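Long-range contacts in isomaltodextranase (Arthrobacter globiformis, PDB 5AWO), which hydrolyses (1->6)-alpha-D-glucosidic linkages in polysaccharides, removing successive isomaltose units from the non-reducing ends of the chains: residues A481-A487 and A512-F518; Y496-V502 and N602-I606; T541-T547 and P559-P565. One frame throughout, in Å; residues are numbered along the deposited sequence.

Contact 1: residues A481-A487 and A512-F518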
ATOM      1  N   ALA A 481     -13.703  -1.581   4.937  1.00 18.03           N
ATOM      2  CA  ALA A 481     -12.657  -1.160   5.842  1.00 17.06           C
ATOM      3  C   ALA A 481     -11.411  -2.033   5.691  1.00 15.92           C
ATOM      4  O   ALA A 481     -11.317  -2.791   4.737  1.00 16.45           O
ATOM      5  CB  ALA A 481     -13.180  -1.189   7.284  1.00 18.21           C
ATOM      6  N   ALA A 482     -10.459  -1.862   6.614  1.00 16.12           N
ATOM      7  CA  ALA A 482      -9.224  -2.620   6.629  1.00 16.61           C
ATOM      8  C   ALA A 482      -9.375  -3.860   7.485  1.00 16.96           C
ATOM      9  O   ALA A 482      -9.875  -3.764   8.607  1.00 17.72           O
ATOM     10  CB  ALA A 482      -8.080  -1.758   7.133  1.00 16.84           C
ATOM     11  N   TRP A 483      -8.903  -4.992   6.986  1.00 16.36           N
ATOM     12  CA  TRP A 483      -8.978  -6.286   7.651  1.00 16.68           C
ATOM     13  C   TRP A 483      -7.590  -6.798   7.988  1.00 17.74           C
ATOM     14  O   TRP A 483      -6.686  -6.724   7.161  1.00 16.97           O
ATOM     15  CB  TRP A 483      -9.644  -7.341   6.779  1.00 16.33           C
ATOM     16  CG  TRP A 483     -10.910  -6.902   6.114  1.00 15.60           C
ATOM     17  CD1 TRP A 483     -11.835  -6.043   6.613  1.00 16.28           C
ATOM     18  CD2 TRP A 483     -11.365  -7.272   4.812  1.00 15.79           C
ATOM     19  NE1 TRP A 483     -12.848  -5.860   5.712  1.00 16.73           N
ATOM     20  CE2 TRP A 483     -12.597  -6.624   4.603  1.00 15.97           C
ATOM     21  CE3 TRP A 483     -10.874  -8.124   3.814  1.00 15.82           C
ATOM     22  CZ2 TRP A 483     -13.313  -6.741   3.416  1.00 15.83           C
ATOM     23  CZ3 TRP A 483     -11.584  -8.246   2.649  1.00 15.51           C
ATOM     24  CH2 TRP A 483     -12.814  -7.572   2.463  1.00 15.87           C
ATOM     25  N   GLY A 484      -7.422  -7.356   9.195  1.00 18.73           N
ATOM     26  CA  GLY A 484      -6.179  -8.000   9.570  1.00 18.52           C
ATOM     27  C   GLY A 484      -6.369  -9.266  10.388  1.00 18.68           C
ATOM     28  O   GLY A 484      -7.472  -9.541  10.873  1.00 19.11           O
ATOM     29  N   GLY A 485      -5.304 -10.071  10.467  1.00 18.25           N
ATOM     30  CA  GLY A 485      -5.271 -11.231  11.365  1.00 19.49           C
ATOM     31  C   GLY A 485      -6.213 -12.366  11.061  1.00 20.49           C
ATOM     32  O   GLY A 485      -6.400 -13.245  11.915  1.00 21.62           O
ATOM     33  N   GLY A 486      -6.792 -12.385   9.859  1.00 19.95           N
ATOM     34  CA  GLY A 486      -7.716 -13.430   9.462  1.00 19.45           C
ATOM     35  C   GLY A 486      -9.141 -12.938   9.292  1.00 19.50           C
ATOM     36  O   GLY A 486      -9.964 -13.663   8.742  1.00 20.82           O
ATOM     37  N   ALA A 487      -9.452 -11.726   9.745  1.00 17.66           N
ATOM     38  CA  ALA A 487     -10.754 -11.136   9.406  1.00 18.27           C
ATOM     39  C   ALA A 487     -10.897 -11.039   7.898  1.00 18.67           C
ATOM     40  O   ALA A 487      -9.902 -10.784   7.187  1.00 17.98           O
ATOM     41  CB  ALA A 487     -10.911  -9.765  10.003  1.00 18.15           C
ATOM     42  N   ALA A 512      -1.766 -14.056  15.368  1.00 32.34           N
ATOM     43  CA  ALA A 512      -2.409 -12.747  15.257  1.00 28.48           C
ATOM     44  C   ALA A 512      -3.879 -12.826  15.661  1.00 25.25           C
ATOM     45  O   ALA A 512      -4.520 -13.865  15.545  1.00 27.44           O
ATOM     46  CB  ALA A 512      -2.297 -12.213  13.836  1.00 28.52           C
ATOM     47  N   ASP A 513      -4.393 -11.704  16.119  1.00 23.69           N
ATOM     48  CA  ASP A 513      -5.794 -11.571  16.443  1.00 22.96           C
ATOM     49  C   ASP A 513      -6.549 -10.951  15.264  1.00 21.56           C
ATOM     50  O   ASP A 513      -6.154  -9.903  14.760  1.00 21.79           O
ATOM     51  CB  ASP A 513      -5.948 -10.697  17.676  1.00 22.91           C
ATOM     52  CG  ASP A 513      -5.319 -11.330  18.914  1.00 23.04           C
ATOM     53  OD1 ASP A 513      -5.330 -12.575  18.990  1.00 23.76           O
ATOM     54  OD2 ASP A 513      -4.773 -10.573  19.739  1.00 23.32           O
ATOM     55  N   PRO A 514      -7.655 -11.565  14.850  1.00 20.02           N
ATOM     56  CA  PRO A 514      -8.419 -10.937  13.748  1.00 20.47           C
ATOM     57  C   PRO A 514      -8.964  -9.581  14.142  1.00 21.33           C
ATOM     58  O   PRO A 514      -9.375  -9.372  15.290  1.00 21.27           O
ATOM     59  CB  PRO A 514      -9.560 -11.914  13.490  1.00 21.64           C
ATOM     60  CG  PRO A 514      -9.383 -13.064  14.388  1.00 22.87           C
ATOM     61  CD  PRO A 514      -8.297 -12.787  15.364  1.00 21.65           C
ATOM     62  N   LEU A 515      -8.956  -8.639  13.200  1.00 19.37           N
ATOM     63  CA  LEU A 515      -9.381  -7.287  13.496  1.00 19.01           C
ATOM     64  C   LEU A 515      -9.883  -6.558  12.250  1.00 19.54           C
ATOM     65  O   LEU A 515      -9.622  -6.978  11.113  1.00 19.86           O
ATOM     66  CB  LEU A 515      -8.249  -6.481  14.171  1.00 19.67           C
ATOM     67  CG  LEU A 515      -6.929  -6.306  13.376  1.00 20.31           C
ATOM     68  CD1 LEU A 515      -6.992  -5.187  12.322  1.00 20.66           C
ATOM     69  CD2 LEU A 515      -5.724  -6.089  14.297  1.00 21.53           C
ATOM     70  N   VAL A 516     -10.569  -5.459  12.517  1.00 18.73           N
ATOM     71  CA  VAL A 516     -11.026  -4.499  11.504  1.00 18.79           C
ATOM     72  C   VAL A 516     -10.647  -3.119  11.968  1.00 19.86           C
ATOM     73  O   VAL A 516     -10.806  -2.770  13.148  1.00 19.86           O
ATOM     74  CB  VAL A 516     -12.546  -4.552  11.279  1.00 19.26           C
ATOM     75  CG1 VAL A 516     -12.990  -3.538  10.229  1.00 20.14           C
ATOM     76  CG2 VAL A 516     -12.969  -5.945  10.870  1.00 20.10           C
ATOM     77  N   THR A 517     -10.116  -2.313  11.053  1.00 18.09           N
ATOM     78  CA  THR A 517      -9.708  -0.949  11.356  1.00 17.74           C
ATOM     79  C   THR A 517     -10.451   0.049  10.488  1.00 18.08           C
ATOM     80  O   THR A 517     -10.511  -0.093   9.247  1.00 18.42           O
ATOM     81  CB  THR A 517      -8.183  -0.750  11.191  1.00 18.07           C
ATOM     82  OG1 THR A 517      -7.490  -1.610  12.119  1.00 18.12           O
ATOM     83  CG2 THR A 517      -7.753   0.670  11.394  1.00 18.08           C
ATOM     84  N   PHE A 518     -10.982   1.069  11.149  1.00 18.57           N
ATOM     85  CA  PHE A 518     -11.711   2.178  10.533  1.00 18.50           C
ATOM     86  C   PHE A 518     -10.956   3.461  10.805  1.00 19.82           C
ATOM     87  O   PHE A 518     -10.464   3.687  11.919  1.00 20.81           O
ATOM     88  CB  PHE A 518     -13.114   2.342  11.143  1.00 18.74           C
ATOM     89  CG  PHE A 518     -13.985   1.133  11.034  1.00 18.83           C
ATOM     90  CD1 PHE A 518     -14.830   0.956   9.945  1.00 20.26           C
ATOM     91  CD2 PHE A 518     -14.011   0.193  12.058  1.00 21.69           C
ATOM     92  CE1 PHE A 518     -15.664  -0.136   9.855  1.00 20.35           C
ATOM     93  CE2 PHE A 518     -14.834  -0.905  11.972  1.00 20.58           C
ATOM     94  CZ  PHE A 518     -15.665  -1.083  10.877  1.00 21.69           C
TER
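Val-516 keeps CG1 opposite its backbone N (chi1 180°), which lays that methyl 3.8 Å from Ala-481 CB. The Phe-518 ring reaches the same small group, CE1 lying 3.7 Å from Ala-481 CB. Leu-515 takes the less common torsion near +60°, which carries CD1 back over the facing strand to 3.8 Å from Gly-484 N. Because Gly-484 has no side chain, that methyl can lie directly against the backbone.

Strands 482-484 and 515-518 run antiparallel here, the first being an edge strand in a sheet of the carbohydrate-binding beta sandwich. Ala-482 and Thr-517 exchange two backbone hydrogen bonds, as do Gly-484 and Leu-515. Beyond them a type I' turn from Gly-484 to Ala-487 folds the chain back, and Gly-484 O is gripped twice, by Leu-515 N at 2.9 Å and by Ala-487 N at 3.2 Å, from opposite faces of its carbonyl plane. A side chain on Gly-485 would run into Asp-513 O.

On the face shared with Val-516, the Trp-483 indole gives its NE1 hydrogen to Ala-478 O and packs with Lys-375 (cation-pi) and edge-to-face with Tyr-378, both from strand 375-378 of the neighbouring sheet domain.

Contact 2: residues Y496-V502 and N602-I606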
ATOM      1  N   TYR A 496     -27.618  -8.714   6.312  1.00 24.35           N
ATOM      2  CA  TYR A 496     -26.608  -7.660   6.302  1.00 24.65           C
ATOM      3  C   TYR A 496     -27.059  -6.493   5.408  1.00 22.89           C
ATOM      4  O   TYR A 496     -27.750  -6.700   4.425  1.00 24.30           O
ATOM      5  CB  TYR A 496     -25.265  -8.213   5.806  1.00 23.16           C
ATOM      6  CG  TYR A 496     -25.344  -8.933   4.487  1.00 23.68           C
ATOM      7  CD1 TYR A 496     -25.297  -8.243   3.286  1.00 23.36           C
ATOM      8  CD2 TYR A 496     -25.484 -10.309   4.432  1.00 23.11           C
ATOM      9  CE1 TYR A 496     -25.355  -8.898   2.086  1.00 23.26           C
ATOM     10  CE2 TYR A 496     -25.586 -10.981   3.238  1.00 23.61           C
ATOM     11  CZ  TYR A 496     -25.515 -10.267   2.048  1.00 23.60           C
ATOM     12  OH  TYR A 496     -25.599 -10.942   0.871  1.00 24.73           O
ATOM     13  N   ASP A 497     -26.680  -5.287   5.805  1.00 22.65           N
ATOM     14  CA  ASP A 497     -26.720  -4.084   4.965  1.00 23.05           C
ATOM     15  C   ASP A 497     -25.545  -4.123   3.984  1.00 24.21           C
ATOM     16  O   ASP A 497     -24.443  -4.516   4.349  1.00 22.50           O
ATOM     17  CB  ASP A 497     -26.637  -2.828   5.836  1.00 23.83           C
ATOM     18  CG  ASP A 497     -27.866  -2.660   6.763  1.00 24.59           C
ATOM     19  OD1 ASP A 497     -28.986  -2.966   6.310  1.00 27.38           O
ATOM     20  OD2 ASP A 497     -27.673  -2.211   7.910  1.00 25.42           O
ATOM     21  N   GLY A 498     -25.782  -3.738   2.740  1.00 23.02           N
ATOM     22  CA  GLY A 498     -24.717  -3.722   1.738  1.00 23.60           C
ATOM     23  C   GLY A 498     -24.441  -5.061   1.072  1.00 23.16           C
ATOM     24  O   GLY A 498     -25.337  -5.879   0.930  1.00 25.89           O
ATOM     25  N   ASN A 499     -23.194  -5.257   0.648  1.00 23.53           N
ATOM     26  CA  ASN A 499     -22.791  -6.424  -0.153  1.00 22.38           C
ATOM     27  C   ASN A 499     -22.370  -7.620   0.724  1.00 20.06           C
ATOM     28  O   ASN A 499     -22.195  -8.712   0.208  1.00 19.68           O
ATOM     29  CB  ASN A 499     -21.629  -6.059  -1.128  1.00 23.48           C
ATOM     30  CG  ASN A 499     -20.346  -5.692  -0.426  1.00 23.29           C
ATOM     31  OD1 ASN A 499     -20.344  -4.977   0.540  1.00 24.11           O
ATOM     32  ND2 ASN A 499     -19.186  -6.122  -1.003  1.00 25.13           N
ATOM     33  N   GLY A 500     -22.209  -7.384   2.029  1.00 21.31           N
ATOM     34  CA  GLY A 500     -21.755  -8.423   2.949  1.00 20.34           C
ATOM     35  C   GLY A 500     -21.331  -7.858   4.289  1.00 19.09           C
ATOM     36  O   GLY A 500     -21.793  -6.786   4.714  1.00 20.66           O
ATOM     37  N   PHE A 501     -20.406  -8.558   4.941  1.00 18.69           N
ATOM     38  CA  PHE A 501     -19.972  -8.231   6.274  1.00 19.36           C
ATOM     39  C   PHE A 501     -18.584  -8.804   6.500  1.00 18.28           C
ATOM     40  O   PHE A 501     -18.019  -9.442   5.607  1.00 17.98           O
ATOM     41  CB  PHE A 501     -20.967  -8.797   7.321  1.00 19.12           C
ATOM     42  CG  PHE A 501     -21.271 -10.253   7.144  1.00 19.24           C
ATOM     43  CD1 PHE A 501     -20.479 -11.246   7.736  1.00 19.42           C
ATOM     44  CD2 PHE A 501     -22.347 -10.639   6.377  1.00 19.29           C
ATOM     45  CE1 PHE A 501     -20.783 -12.585   7.564  1.00 19.89           C
ATOM     46  CE2 PHE A 501     -22.653 -11.970   6.195  1.00 19.90           C
ATOM     47  CZ  PHE A 501     -21.866 -12.958   6.786  1.00 20.88           C
ATOM     48  N   VAL A 502     -18.038  -8.593   7.693  1.00 19.90           N
ATOM     49  CA  VAL A 502     -16.760  -9.185   8.036  1.00 19.31           C
ATOM     50  C   VAL A 502     -16.938 -10.366   8.979  1.00 20.31           C
ATOM     51  O   VAL A 502     -17.621 -10.230   9.990  1.00 21.72           O
ATOM     52  CB  VAL A 502     -15.828  -8.129   8.649  1.00 19.38           C
ATOM     53  CG1 VAL A 502     -14.595  -8.778   9.285  1.00 19.69           C
ATOM     54  CG2 VAL A 502     -15.402  -7.156   7.565  1.00 19.26           C
ATOM     55  N   ASN A 602     -19.910 -11.554  13.826  1.00 21.99           N
ATOM     56  CA  ASN A 602     -19.744 -11.034  12.457  1.00 22.44           C
ATOM     57  C   ASN A 602     -20.077  -9.557  12.526  1.00 23.76           C
ATOM     58  O   ASN A 602     -21.016  -9.165  13.217  1.00 23.90           O
ATOM     59  CB  ASN A 602     -20.646 -11.753  11.487  1.00 23.02           C
ATOM     60  CG  ASN A 602     -20.223 -13.192  11.253  1.00 23.57           C
ATOM     61  OD1 ASN A 602     -19.045 -13.522  11.356  1.00 23.70           O
ATOM     62  ND2 ASN A 602     -21.179 -14.057  10.926  1.00 24.12           N
ATOM     63  N   LEU A 603     -19.314  -8.713  11.833  1.00 21.77           N
ATOM     64  CA  LEU A 603     -19.483  -7.283  11.946  1.00 21.56           C
ATOM     65  C   LEU A 603     -19.938  -6.695  10.618  1.00 21.50           C
ATOM     66  O   LEU A 603     -19.271  -6.886   9.600  1.00 21.64           O
ATOM     67  CB  LEU A 603     -18.185  -6.608  12.396  1.00 22.49           C
ATOM     68  CG  LEU A 603     -18.269  -5.112  12.653  1.00 23.16           C
ATOM     69  CD1 LEU A 603     -19.094  -4.796  13.907  1.00 24.08           C
ATOM     70  CD2 LEU A 603     -16.886  -4.510  12.769  1.00 23.02           C
ATOM     71  N   ASN A 604     -21.055  -5.967  10.643  1.00 21.98           N
ATOM     72  CA  ASN A 604     -21.592  -5.303   9.451  1.00 22.46           C
ATOM     73  C   ASN A 604     -21.105  -3.876   9.309  1.00 22.89           C
ATOM     74  O   ASN A 604     -20.631  -3.484   8.236  1.00 21.65           O
ATOM     75  CB  ASN A 604     -23.114  -5.324   9.511  1.00 22.80           C
ATOM     76  CG  ASN A 604     -23.770  -5.033   8.175  1.00 24.30           C
ATOM     77  OD1 ASN A 604     -23.135  -5.003   7.096  1.00 25.41           O
ATOM     78  ND2 ASN A 604     -25.045  -4.848   8.230  1.00 22.89           N
ATOM     79  N   TRP A 605     -21.203  -3.075  10.362  1.00 21.90           N
ATOM     80  CA  TRP A 605     -20.779  -1.699  10.321  1.00 23.34           C
ATOM     81  C   TRP A 605     -20.597  -1.111  11.694  1.00 24.35           C
ATOM     82  O   TRP A 605     -21.037  -1.717  12.689  1.00 25.72           O
ATOM     83  CB  TRP A 605     -21.730  -0.834   9.479  1.00 22.48           C
ATOM     84  CG  TRP A 605     -23.252  -0.877   9.745  1.00 23.30           C
ATOM     85  CD1 TRP A 605     -24.185  -1.366   8.910  1.00 23.58           C
ATOM     86  CD2 TRP A 605     -23.977  -0.320  10.869  1.00 25.16           C
ATOM     87  NE1 TRP A 605     -25.463  -1.176   9.424  1.00 24.43           N
ATOM     88  CE2 TRP A 605     -25.350  -0.535  10.626  1.00 25.23           C
ATOM     89  CE3 TRP A 605     -23.598   0.334  12.043  1.00 25.82           C
ATOM     90  CZ2 TRP A 605     -26.347  -0.134  11.535  1.00 25.01           C
ATOM     91  CZ3 TRP A 605     -24.598   0.731  12.946  1.00 27.25           C
ATOM     92  CH2 TRP A 605     -25.944   0.494  12.675  1.00 25.85           C
ATOM     93  N   ILE A 606     -19.893   0.005  11.770  1.00 24.21           N
ATOM     94  CA  ILE A 606     -19.975   0.894  12.921  1.00 24.56           C
ATOM     95  C   ILE A 606     -20.634   2.210  12.501  1.00 26.09           C
ATOM     96  O   ILE A 606     -20.623   2.589  11.321  1.00 25.65           O
ATOM     97  CB  ILE A 606     -18.618   1.159  13.621  1.00 24.94           C
ATOM     98  CG1 ILE A 606     -17.666   1.978  12.736  1.00 24.48           C
ATOM     99  CG2 ILE A 606     -17.962  -0.149  14.049  1.00 25.77           C
ATOM    100  CD1 ILE A 606     -16.465   2.481  13.489  1.00 25.05           C
TER
HETATM  101  O   HOH W   1     -19.972  -4.613   5.810  1.00 25.72           O
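Trp-605 and Asp-497 meet through one nearly straight hydrogen bond: the indole NE1 gives its hydrogen to OD2 at 2.9 Å, with an angle of 167°. The carboxylate lies almost coplanar with the indole, at the ring's edge, and OD2 receives the bond on its anti lone pair, the one turned from the other oxygen. An alanine in place of this tryptophan would probably leave the Asp-497 carboxylate without its N-H partner and open a gap beside the guanidinium of Arg-475, which packs on the indole.

Next to this pair, the Asn-604 side chain reaches into the bend of loop 497-500, and a water sits between the two backbones, 3.0 Å from Gly-500 O and 2.8 Å from Asn-604 O. Further along, Val-502 and Leu-603 form an antiparallel hydrogen-bonded pair, Val-502 N standing 2.8 Å from Leu-603 O. Phe-501 holds CG between its own N and carbonyl carbon (chi1 52°), an arrangement that sets CB 3.4 Å from Leu-603 O and lets ring atom CE1 approach Asn-602 ND2 to 3.7 Å.

A classic beta bulge, in which Asn-604 and Trp-605 both stand opposite Arg-533, is consistent with the way the indole is turned toward the loop. Strand 601-609 pairs with 501-505 and also with 526-535 and 473-477, while Val-502 and Leu-603 point across to Val-516 and Phe-518 of strand 515-522 in the facing sheet.

Contact 3: residues T541-T547 and P559-P565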
ATOM      1  N   THR A 541     -23.027 -14.431  25.246  1.00 35.52           N
ATOM      2  CA  THR A 541     -22.429 -13.125  25.003  1.00 36.27           C
ATOM      3  C   THR A 541     -21.027 -13.333  24.412  1.00 34.25           C
ATOM      4  O   THR A 541     -20.266 -14.210  24.850  1.00 33.00           O
ATOM      5  CB  THR A 541     -22.348 -12.275  26.294  1.00 38.43           C
ATOM      6  OG1 THR A 541     -23.669 -12.033  26.803  1.00 42.26           O
ATOM      7  CG2 THR A 541     -21.677 -10.933  26.043  1.00 39.37           C
ATOM      8  N   SER A 542     -20.714 -12.562  23.377  1.00 31.67           N
ATOM      9  CA  SER A 542     -19.357 -12.520  22.842  1.00 29.69           C
ATOM     10  C   SER A 542     -18.732 -11.173  23.189  1.00 27.08           C
ATOM     11  O   SER A 542     -19.432 -10.213  23.493  1.00 27.97           O
ATOM     12  CB  SER A 542     -19.382 -12.714  21.334  1.00 26.98           C
ATOM     13  OG  SER A 542     -19.826 -13.995  20.973  1.00 25.95           O
ATOM     14  N   THR A 543     -17.406 -11.084  23.152  1.00 25.50           N
ATOM     15  CA  THR A 543     -16.762  -9.799  23.376  1.00 25.54           C
ATOM     16  C   THR A 543     -15.744  -9.533  22.268  1.00 24.22           C
ATOM     17  O   THR A 543     -15.225 -10.462  21.672  1.00 23.01           O
ATOM     18  CB  THR A 543     -16.103  -9.666  24.772  1.00 25.89           C
ATOM     19  OG1 THR A 543     -14.910 -10.456  24.864  1.00 25.82           O
ATOM     20  CG2 THR A 543     -17.091 -10.091  25.873  1.00 26.95           C
ATOM     21  N   MET A 544     -15.500  -8.258  22.023  1.00 25.92           N
ATOM     22  CA  MET A 544     -14.393  -7.813  21.161  1.00 25.76           C
ATOM     23  C   MET A 544     -13.628  -6.722  21.860  1.00 27.39           C
ATOM     24  O   MET A 544     -14.199  -5.964  22.653  1.00 28.43           O
ATOM     25  CB  MET A 544     -14.922  -7.263  19.822  1.00 25.29           C
ATOM     26  CG  MET A 544     -15.678  -8.280  19.012  1.00 25.27           C
ATOM     27  SD  MET A 544     -14.664  -9.560  18.249  1.00 25.31           S
ATOM     28  CE  MET A 544     -15.662 -11.035  18.400  1.00 28.79           C
ATOM     29  N   THR A 545     -12.337  -6.628  21.558  1.00 25.28           N
ATOM     30  CA  THR A 545     -11.506  -5.562  22.078  1.00 26.14           C
ATOM     31  C   THR A 545     -11.543  -4.371  21.122  1.00 27.28           C
ATOM     32  O   THR A 545     -11.338  -4.548  19.912  1.00 27.64           O
ATOM     33  CB  THR A 545     -10.060  -6.058  22.277  1.00 27.06           C
ATOM     34  OG1 THR A 545     -10.058  -7.174  23.193  1.00 27.66           O
ATOM     35  CG2 THR A 545      -9.175  -4.946  22.786  1.00 27.17           C
ATOM     36  N   VAL A 546     -11.821  -3.181  21.655  1.00 27.66           N
ATOM     37  CA  VAL A 546     -11.966  -1.955  20.860  1.00 28.13           C
ATOM     38  C   VAL A 546     -10.987  -0.904  21.353  1.00 31.60           C
ATOM     39  O   VAL A 546     -10.906  -0.634  22.558  1.00 31.60           O
ATOM     40  CB  VAL A 546     -13.398  -1.379  20.899  1.00 27.60           C
ATOM     41  CG1 VAL A 546     -13.486  -0.063  20.119  1.00 28.41           C
ATOM     42  CG2 VAL A 546     -14.401  -2.389  20.355  1.00 27.24           C
ATOM     43  N   THR A 547     -10.223  -0.333  20.421  1.00 28.15           N
ATOM     44  CA  THR A 547      -9.360   0.788  20.718  1.00 28.48           C
ATOM     45  C   THR A 547      -9.621   1.962  19.779  1.00 28.70           C
ATOM     46  O   THR A 547     -10.194   1.803  18.684  1.00 28.30           O
ATOM     47  CB  THR A 547      -7.858   0.434  20.623  1.00 28.04           C
ATOM     48  OG1 THR A 547      -7.519  -0.031  19.295  1.00 28.64           O
ATOM     49  CG2 THR A 547      -7.469  -0.616  21.626  1.00 29.30           C
ATOM     50  N   PRO A 559      -7.514  -0.251  25.419  1.00 31.36           N
ATOM     51  CA  PRO A 559      -8.376  -1.311  24.921  1.00 31.61           C
ATOM     52  C   PRO A 559      -9.413  -1.681  25.969  1.00 34.11           C
ATOM     53  O   PRO A 559      -9.083  -1.752  27.159  1.00 35.02           O
ATOM     54  CB  PRO A 559      -7.418  -2.484  24.667  1.00 30.65           C
ATOM     55  CG  PRO A 559      -6.045  -1.941  24.776  1.00 31.19           C
ATOM     56  CD  PRO A 559      -6.138  -0.712  25.634  1.00 30.28           C
ATOM     57  N   VAL A 560     -10.643  -1.876  25.527  1.00 33.83           N
ATOM     58  CA  VAL A 560     -11.708  -2.375  26.386  1.00 35.52           C
ATOM     59  C   VAL A 560     -12.466  -3.490  25.686  1.00 35.56           C
ATOM     60  O   VAL A 560     -12.596  -3.503  24.457  1.00 31.65           O
ATOM     61  CB  VAL A 560     -12.699  -1.269  26.825  1.00 36.06           C
ATOM     62  CG1 VAL A 560     -11.998  -0.233  27.696  1.00 36.61           C
ATOM     63  CG2 VAL A 560     -13.384  -0.615  25.628  1.00 37.36           C
ATOM     64  N   HIS A 561     -12.965  -4.431  26.476  1.00 34.40           N
ATOM     65  CA  HIS A 561     -13.862  -5.451  25.973  1.00 32.47           C
ATOM     66  C   HIS A 561     -15.233  -4.825  25.864  1.00 34.35           C
ATOM     67  O   HIS A 561     -15.772  -4.323  26.858  1.00 36.36           O
ATOM     68  CB  HIS A 561     -13.934  -6.654  26.920  1.00 32.90           C
ATOM     69  CG  HIS A 561     -12.635  -7.377  27.093  1.00 31.32           C
ATOM     70  ND1 HIS A 561     -12.043  -8.095  26.079  1.00 29.84           N
ATOM     71  CD2 HIS A 561     -11.825  -7.512  28.171  1.00 29.71           C
ATOM     72  CE1 HIS A 561     -10.916  -8.625  26.515  1.00 29.39           C
ATOM     73  NE2 HIS A 561     -10.763  -8.292  27.787  1.00 31.30           N
ATOM     74  N   VAL A 562     -15.787  -4.833  24.656  1.00 32.03           N
ATOM     75  CA  VAL A 562     -17.154  -4.424  24.403  1.00 30.60           C
ATOM     76  C   VAL A 562     -17.971  -5.702  24.249  1.00 30.48           C
ATOM     77  O   VAL A 562     -17.512  -6.661  23.626  1.00 30.93           O
ATOM     78  CB  VAL A 562     -17.242  -3.540  23.136  1.00 30.02           C
ATOM     79  CG1 VAL A 562     -18.689  -3.211  22.808  1.00 31.33           C
ATOM     80  CG2 VAL A 562     -16.429  -2.274  23.329  1.00 30.92           C
ATOM     81  N   SER A 563     -19.155  -5.752  24.857  1.00 30.82           N
ATOM     82  CA  SER A 563     -19.929  -6.983  24.889  1.00 30.19           C
ATOM     83  C   SER A 563     -21.011  -6.994  23.834  1.00 29.34           C
ATOM     84  O   SER A 563     -21.597  -5.954  23.533  1.00 32.54           O
ATOM     85  CB  SER A 563     -20.543  -7.190  26.289  1.00 32.49           C
ATOM     86  OG  SER A 563     -19.517  -7.269  27.259  1.00 35.15           O
ATOM     87  N   PHE A 564     -21.272  -8.181  23.296  1.00 28.55           N
ATOM     88  CA  PHE A 564     -22.178  -8.401  22.177  1.00 29.50           C
ATOM     89  C   PHE A 564     -23.131  -9.571  22.492  1.00 29.03           C
ATOM     90  O   PHE A 564     -22.734 -10.729  22.428  1.00 29.45           O
ATOM     91  CB  PHE A 564     -21.365  -8.706  20.905  1.00 29.82           C
ATOM     92  CG  PHE A 564     -20.515  -7.556  20.439  1.00 29.88           C
ATOM     93  CD1 PHE A 564     -19.238  -7.358  20.946  1.00 29.11           C
ATOM     94  CD2 PHE A 564     -20.987  -6.669  19.480  1.00 30.10           C
ATOM     95  CE1 PHE A 564     -18.452  -6.296  20.518  1.00 29.85           C
ATOM     96  CE2 PHE A 564     -20.202  -5.603  19.055  1.00 28.93           C
ATOM     97  CZ  PHE A 564     -18.938  -5.415  19.571  1.00 30.03           C
ATOM     98  N   PRO A 565     -24.404  -9.269  22.829  1.00 32.30           N
ATOM     99  CA  PRO A 565     -25.355 -10.327  23.232  1.00 32.32           C
ATOM    100  C   PRO A 565     -25.604 -11.407  22.185  1.00 33.37           C
ATOM    101  O   PRO A 565     -25.637 -11.108  20.980  1.00 32.93           O
ATOM    102  CB  PRO A 565     -26.648  -9.548  23.517  1.00 31.88           C
ATOM    103  CG  PRO A 565     -26.206  -8.177  23.878  1.00 31.54           C
ATOM    104  CD  PRO A 565     -24.934  -7.921  23.091  1.00 31.14           C
TER
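Phe-564 gives up more surface here than any other residue, followed by Val-546 and Pro-559. The benzyl group of Phe-564, with CG anti to the carbonyl carbon (chi1 -65°), extends along the opposing strand so that CE1 lies 3.7 Å from both CB and CG of Met-544, whose side chain crosses it at about a right angle. Ser-542 O lies in the ring plane at the edge, 3.8 Å from Phe-564 CD1, and the same oxygen accepts the Phe-564 N-H at 2.7 Å. Val-546 continues this apolar face, its CG2 resting 3.6 Å from Val-562 CG2, while its backbone exchanges two hydrogen bonds with Val-560. At the far end Pro-559, which follows a cis peptide bond, brings its CB to two threonine methyls, 3.6 Å from Thr-545 CG2 and equally far from Thr-547 CG2; its CA is pressed tightly against the latter.

The reverse face is polar: Thr-543 OG1, Thr-545 OG1 and His-561 ND1 all hydrogen-bond to the carboxylate of Asp-597. Phe-564 and Val-546 instead meet Ile-591, and Phe-564 also Ile-601 of the second sheet. One face sealing a hydrophobic interior, the other carrying polar groups, is the pattern of a beta hairpin in a beta-sandwich module such as this CBM35.

Overall arrangement
The three contacts share one carbohydrate-binding module and illustrate how a beta sandwich is assembled. Contacts 1 and 3 belong to the same six-stranded antiparallel sheet, pairing its strands toward opposite margins; their centres are about 15 Å apart and they do not touch. Contact 2 lies in the other sheet and meets contact 1 across the interior, where Val-502 and Ile-606 pack on Val-516 and Phe-518. Contacts 1 and 2 are largely buried, contact 3 only partly. Their chemistry follows: small residues and a glycine turn in contact 1, a carboxylate-indole hydrogen bond and a bulge in contact 2, and in contact 3 a regular ladder, apolar inward and polar on its other face.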